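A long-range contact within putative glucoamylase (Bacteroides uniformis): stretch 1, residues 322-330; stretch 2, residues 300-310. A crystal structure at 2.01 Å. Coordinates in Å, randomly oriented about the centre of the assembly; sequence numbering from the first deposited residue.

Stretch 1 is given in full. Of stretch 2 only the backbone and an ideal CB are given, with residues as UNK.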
# COMPACT_ATOMS: atom_id res chain seq x y z
N GLY A 322 22.29 -4.95 -2.20
CA GLY A 322 22.49 -6.25 -1.51
C GLY A 322 21.40 -6.61 -0.51
O GLY A 322 21.53 -7.62 0.19
N VAL A 323 20.34 -5.80 -0.45
CA VAL A 323 19.25 -5.89 0.52
C VAL A 323 18.03 -6.54 -0.16
O VAL A 323 17.55 -6.05 -1.18
CB VAL A 323 18.88 -4.48 1.07
CG1 VAL A 323 17.68 -4.53 2.03
CG2 VAL A 323 20.11 -3.81 1.73
N ILE A 324 17.61 -7.68 0.37
CA ILE A 324 16.35 -8.33 -0.00
C ILE A 324 15.31 -7.95 1.07
O ILE A 324 15.60 -7.92 2.27
CB ILE A 324 16.54 -9.88 -0.13
CG1 ILE A 324 17.50 -10.21 -1.28
CG2 ILE A 324 15.19 -10.61 -0.31
CD1 ILE A 324 16.98 -10.07 -2.71
N THR A 325 14.11 -7.63 0.62
CA THR A 325 13.10 -7.09 1.46
C THR A 325 11.83 -7.99 1.33
O THR A 325 11.19 -8.03 0.25
CB THR A 325 12.75 -5.66 1.00
OG1 THR A 325 13.90 -4.80 1.07
CG2 THR A 325 11.60 -5.13 1.80
N PRO A 326 11.46 -8.72 2.42
CA PRO A 326 10.39 -9.71 2.32
C PRO A 326 9.06 -9.23 1.76
O PRO A 326 8.41 -10.01 1.06
CB PRO A 326 10.24 -10.20 3.76
CG PRO A 326 11.65 -10.18 4.27
CD PRO A 326 12.20 -8.87 3.69
N THR A 327 8.66 -7.98 2.05
CA THR A 327 7.41 -7.50 1.52
C THR A 327 7.33 -7.50 -0.00
O THR A 327 6.23 -7.60 -0.52
CB THR A 327 7.00 -6.13 2.08
OG1 THR A 327 5.62 -5.89 1.78
CG2 THR A 327 7.87 -4.99 1.50
N ALA A 328 8.48 -7.44 -0.70
CA ALA A 328 8.52 -7.49 -2.19
C ALA A 328 7.89 -8.80 -2.71
O ALA A 328 6.83 -8.76 -3.35
CB ALA A 328 9.96 -7.32 -2.74
N ALA A 329 8.52 -9.93 -2.42
CA ALA A 329 8.01 -11.22 -2.90
C ALA A 329 6.65 -11.57 -2.27
O ALA A 329 5.74 -12.02 -2.96
CB ALA A 329 9.01 -12.36 -2.65
N LEU A 330 6.52 -11.35 -0.98
CA LEU A 330 5.37 -11.87 -0.25
C LEU A 330 4.11 -11.16 -0.72
O LEU A 330 3.08 -11.81 -0.99
CB LEU A 330 5.56 -11.73 1.26
CG LEU A 330 6.74 -12.51 1.88
CD1 LEU A 330 6.66 -12.49 3.39
CD2 LEU A 330 6.78 -13.92 1.36
N UNK A 300 15.22 -16.60 -2.90
CA UNK A 300 15.58 -15.39 -2.22
C UNK A 300 15.63 -14.23 -3.23
O UNK A 300 16.67 -13.95 -3.82
CB UNK A 300 16.92 -15.56 -1.50
N UNK A 301 14.46 -13.63 -3.43
CA UNK A 301 14.26 -12.54 -4.39
C UNK A 301 13.29 -11.53 -3.83
O UNK A 301 12.54 -11.84 -2.89
CB UNK A 301 13.75 -13.07 -5.73
N UNK A 302 13.31 -10.34 -4.42
CA UNK A 302 12.36 -9.28 -4.13
C UNK A 302 13.08 -8.03 -3.68
O UNK A 302 13.54 -7.95 -2.53
CB UNK A 302 11.36 -9.73 -3.06
N UNK A 303 13.14 -7.04 -4.57
CA UNK A 303 13.74 -5.73 -4.29
C UNK A 303 12.69 -4.61 -4.27
O UNK A 303 11.93 -4.41 -5.23
CB UNK A 303 14.81 -5.41 -5.33
N UNK A 304 12.65 -3.89 -3.15
CA UNK A 304 11.78 -2.74 -2.97
C UNK A 304 12.36 -1.80 -1.88
O UNK A 304 13.37 -2.12 -1.23
CB UNK A 304 10.37 -3.20 -2.60
N UNK A 305 11.73 -0.65 -1.71
CA UNK A 305 12.12 0.32 -0.68
C UNK A 305 11.99 -0.28 0.72
O UNK A 305 10.95 -0.86 1.07
CB UNK A 305 11.27 1.58 -0.79
N UNK A 306 13.03 -0.08 1.52
CA UNK A 306 13.02 -0.56 2.89
C UNK A 306 14.24 -0.07 3.66
O UNK A 306 15.14 0.54 3.08
CB UNK A 306 12.96 -2.09 2.91
N UNK A 307 14.31 -0.43 4.95
CA UNK A 307 15.55 -0.30 5.70
C UNK A 307 16.65 -1.14 5.04
O UNK A 307 16.39 -2.06 4.24
CB UNK A 307 15.34 -0.72 7.16
N UNK A 308 17.89 -0.79 5.37
CA UNK A 308 19.06 -1.41 4.80
C UNK A 308 20.24 -1.28 5.73
O UNK A 308 20.25 -0.44 6.62
CB UNK A 308 19.38 -0.80 3.44
N UNK A 309 21.24 -2.12 5.52
CA UNK A 309 22.43 -2.08 6.35
C UNK A 309 23.16 -0.72 6.31
O UNK A 309 23.81 -0.37 7.27
CB UNK A 309 23.39 -3.19 5.91
N UNK A 310 23.01 0.04 5.24
CA UNK A 310 23.63 1.36 5.14
C UNK A 310 22.59 2.48 5.28
O UNK A 310 22.90 3.64 5.11
CB UNK A 310 24.37 1.49 3.81

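At position 300 CA-to-CB runs sideways, with Ile-324 CG2 5.4 Å from the ideal CB, so a small or medium apolar group would suit. The residue is Cys-300, whose SG lies 4.2 Å from Ile-324 CG1.

Position 301 points away, and a short side chain would gain little from stretch 1. A long one that bends back could reach the methyl of Ala-329. Trp-301 does so with chi1 in p: Ala-329 CB sits 3.6 Å from the centroid of its six-membered ring, 8° off the normal, a CH-pi contact over one face.

Position 302 is the strictest. Its CB would point straight at the helix, 2.8 Å from Ala-328 CB and 2.9 Å from Ala-329 N, both clashes, and phi/psi of 123/105 would jam it against the preceding carbonyl as well. Two independent arguments call for glycine, and Gly-302 it is. The close backbone approach lets Ala-328 CB pack 3.3 Å from Gly-302 C, while Thr-325 N donates a nearly straight hydrogen bond to Gly-302 O (3.2 Å, 176°).

Position 303 points away again, yet Ile-324 CD1 offers an apolar surface to a chain long enough to turn back; leucine, isoleucine or methionine are candidates. Leu-303, m then t, brings CD2 to 3.9 Å from Ile-324 CD1 and 3.1 Å from Val-323 O.

Position 304 faces three methyls: Ala-328 CB at 4.1 Å from the ideal CB, Thr-325 CG2 at 5.0 Å and Thr-327 CG2 at 5.1 Å. A small or beta-branched residue, valine or threonine, fits. Thr-304 places its CG2 3.5 Å from Thr-325 CG2 and 3.8 Å from Thr-327 CG2; its OG1 bonds elsewhere in the structure. Its backbone N donates to water 2 (3.1 Å), which in turn donates to Val-323 O (2.8 Å).

Position 305 points away with nothing of stretch 1 near its CB, so the contact hardly constrains it; it is Ala-305.

Position 306 points toward Thr-325 OG1, 3.4 Å from the ideal CB. A short group able to meet the hydroxyl would suit best, such as serine, while alanine would fit without the bond. Ser-306 OG lies 2.6 Å from Thr-325 OG1 in a hydrogen bond and donates to the backbone O of position 307 at 2.8 Å.

At 307 nothing of stretch 1 lies within 5.5 Å of the ideal CB, so almost any residue, polar ones included, would do; it is Asp-307, whose end leads away.

At 308 an ideal CB would come 3.5 Å from Val-323 CG2, tight but tolerable for alanine; Gly-308 rests its CA 4.0 Å from that methyl.

Position 309 points sideways, permitting many residues; Asp-309 curls back, OD1 3.4 Å from Val-323 CG2.

Position 310 is equally free, open to long or polar chains; Lys-310 leads away.

Stretch 2 300-310: CWGLTASDGDK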
# COMPACT_ATOMS: atom_id res chain seq x y z
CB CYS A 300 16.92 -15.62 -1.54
SG CYS A 300 17.37 -14.32 -0.42
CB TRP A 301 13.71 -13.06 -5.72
CG TRP A 301 12.36 -13.72 -5.67
CD1 TRP A 301 12.10 -15.02 -5.35
CD2 TRP A 301 11.07 -13.12 -5.98
NE1 TRP A 301 10.74 -15.27 -5.43
CE2 TRP A 301 10.09 -14.13 -5.80
CE3 TRP A 301 10.66 -11.85 -6.35
CZ2 TRP A 301 8.75 -13.90 -6.02
CZ3 TRP A 301 9.33 -11.62 -6.55
CH2 TRP A 301 8.38 -12.63 -6.38
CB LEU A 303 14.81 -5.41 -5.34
CG LEU A 303 15.98 -6.40 -5.49
CD1 LEU A 303 16.85 -6.00 -6.69
CD2 LEU A 303 16.79 -6.49 -4.20
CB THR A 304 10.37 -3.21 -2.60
OG1 THR A 304 9.45 -2.14 -2.75
CG2 THR A 304 10.29 -3.76 -1.14
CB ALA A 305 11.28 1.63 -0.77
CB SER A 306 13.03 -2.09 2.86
OG SER A 306 14.28 -2.60 2.43
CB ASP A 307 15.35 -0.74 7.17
CG ASP A 307 14.61 0.30 8.02
OD1 ASP A 307 14.31 1.43 7.55
OD2 ASP A 307 14.35 -0.02 9.20
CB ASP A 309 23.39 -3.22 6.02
CG ASP A 309 23.77 -3.26 4.52
OD1 ASP A 309 22.87 -3.39 3.66
OD2 ASP A 309 24.98 -3.21 4.23
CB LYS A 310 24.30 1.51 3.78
CG LYS A 310 25.38 0.48 3.44
CD LYS A 310 26.57 0.55 4.40
CE LYS A 310 27.89 0.33 3.65
NZ LYS A 310 28.92 -0.33 4.50
O HOH W 1 11.04 -10.48 -0.99
O HOH W 2 15.03 -4.78 -1.33
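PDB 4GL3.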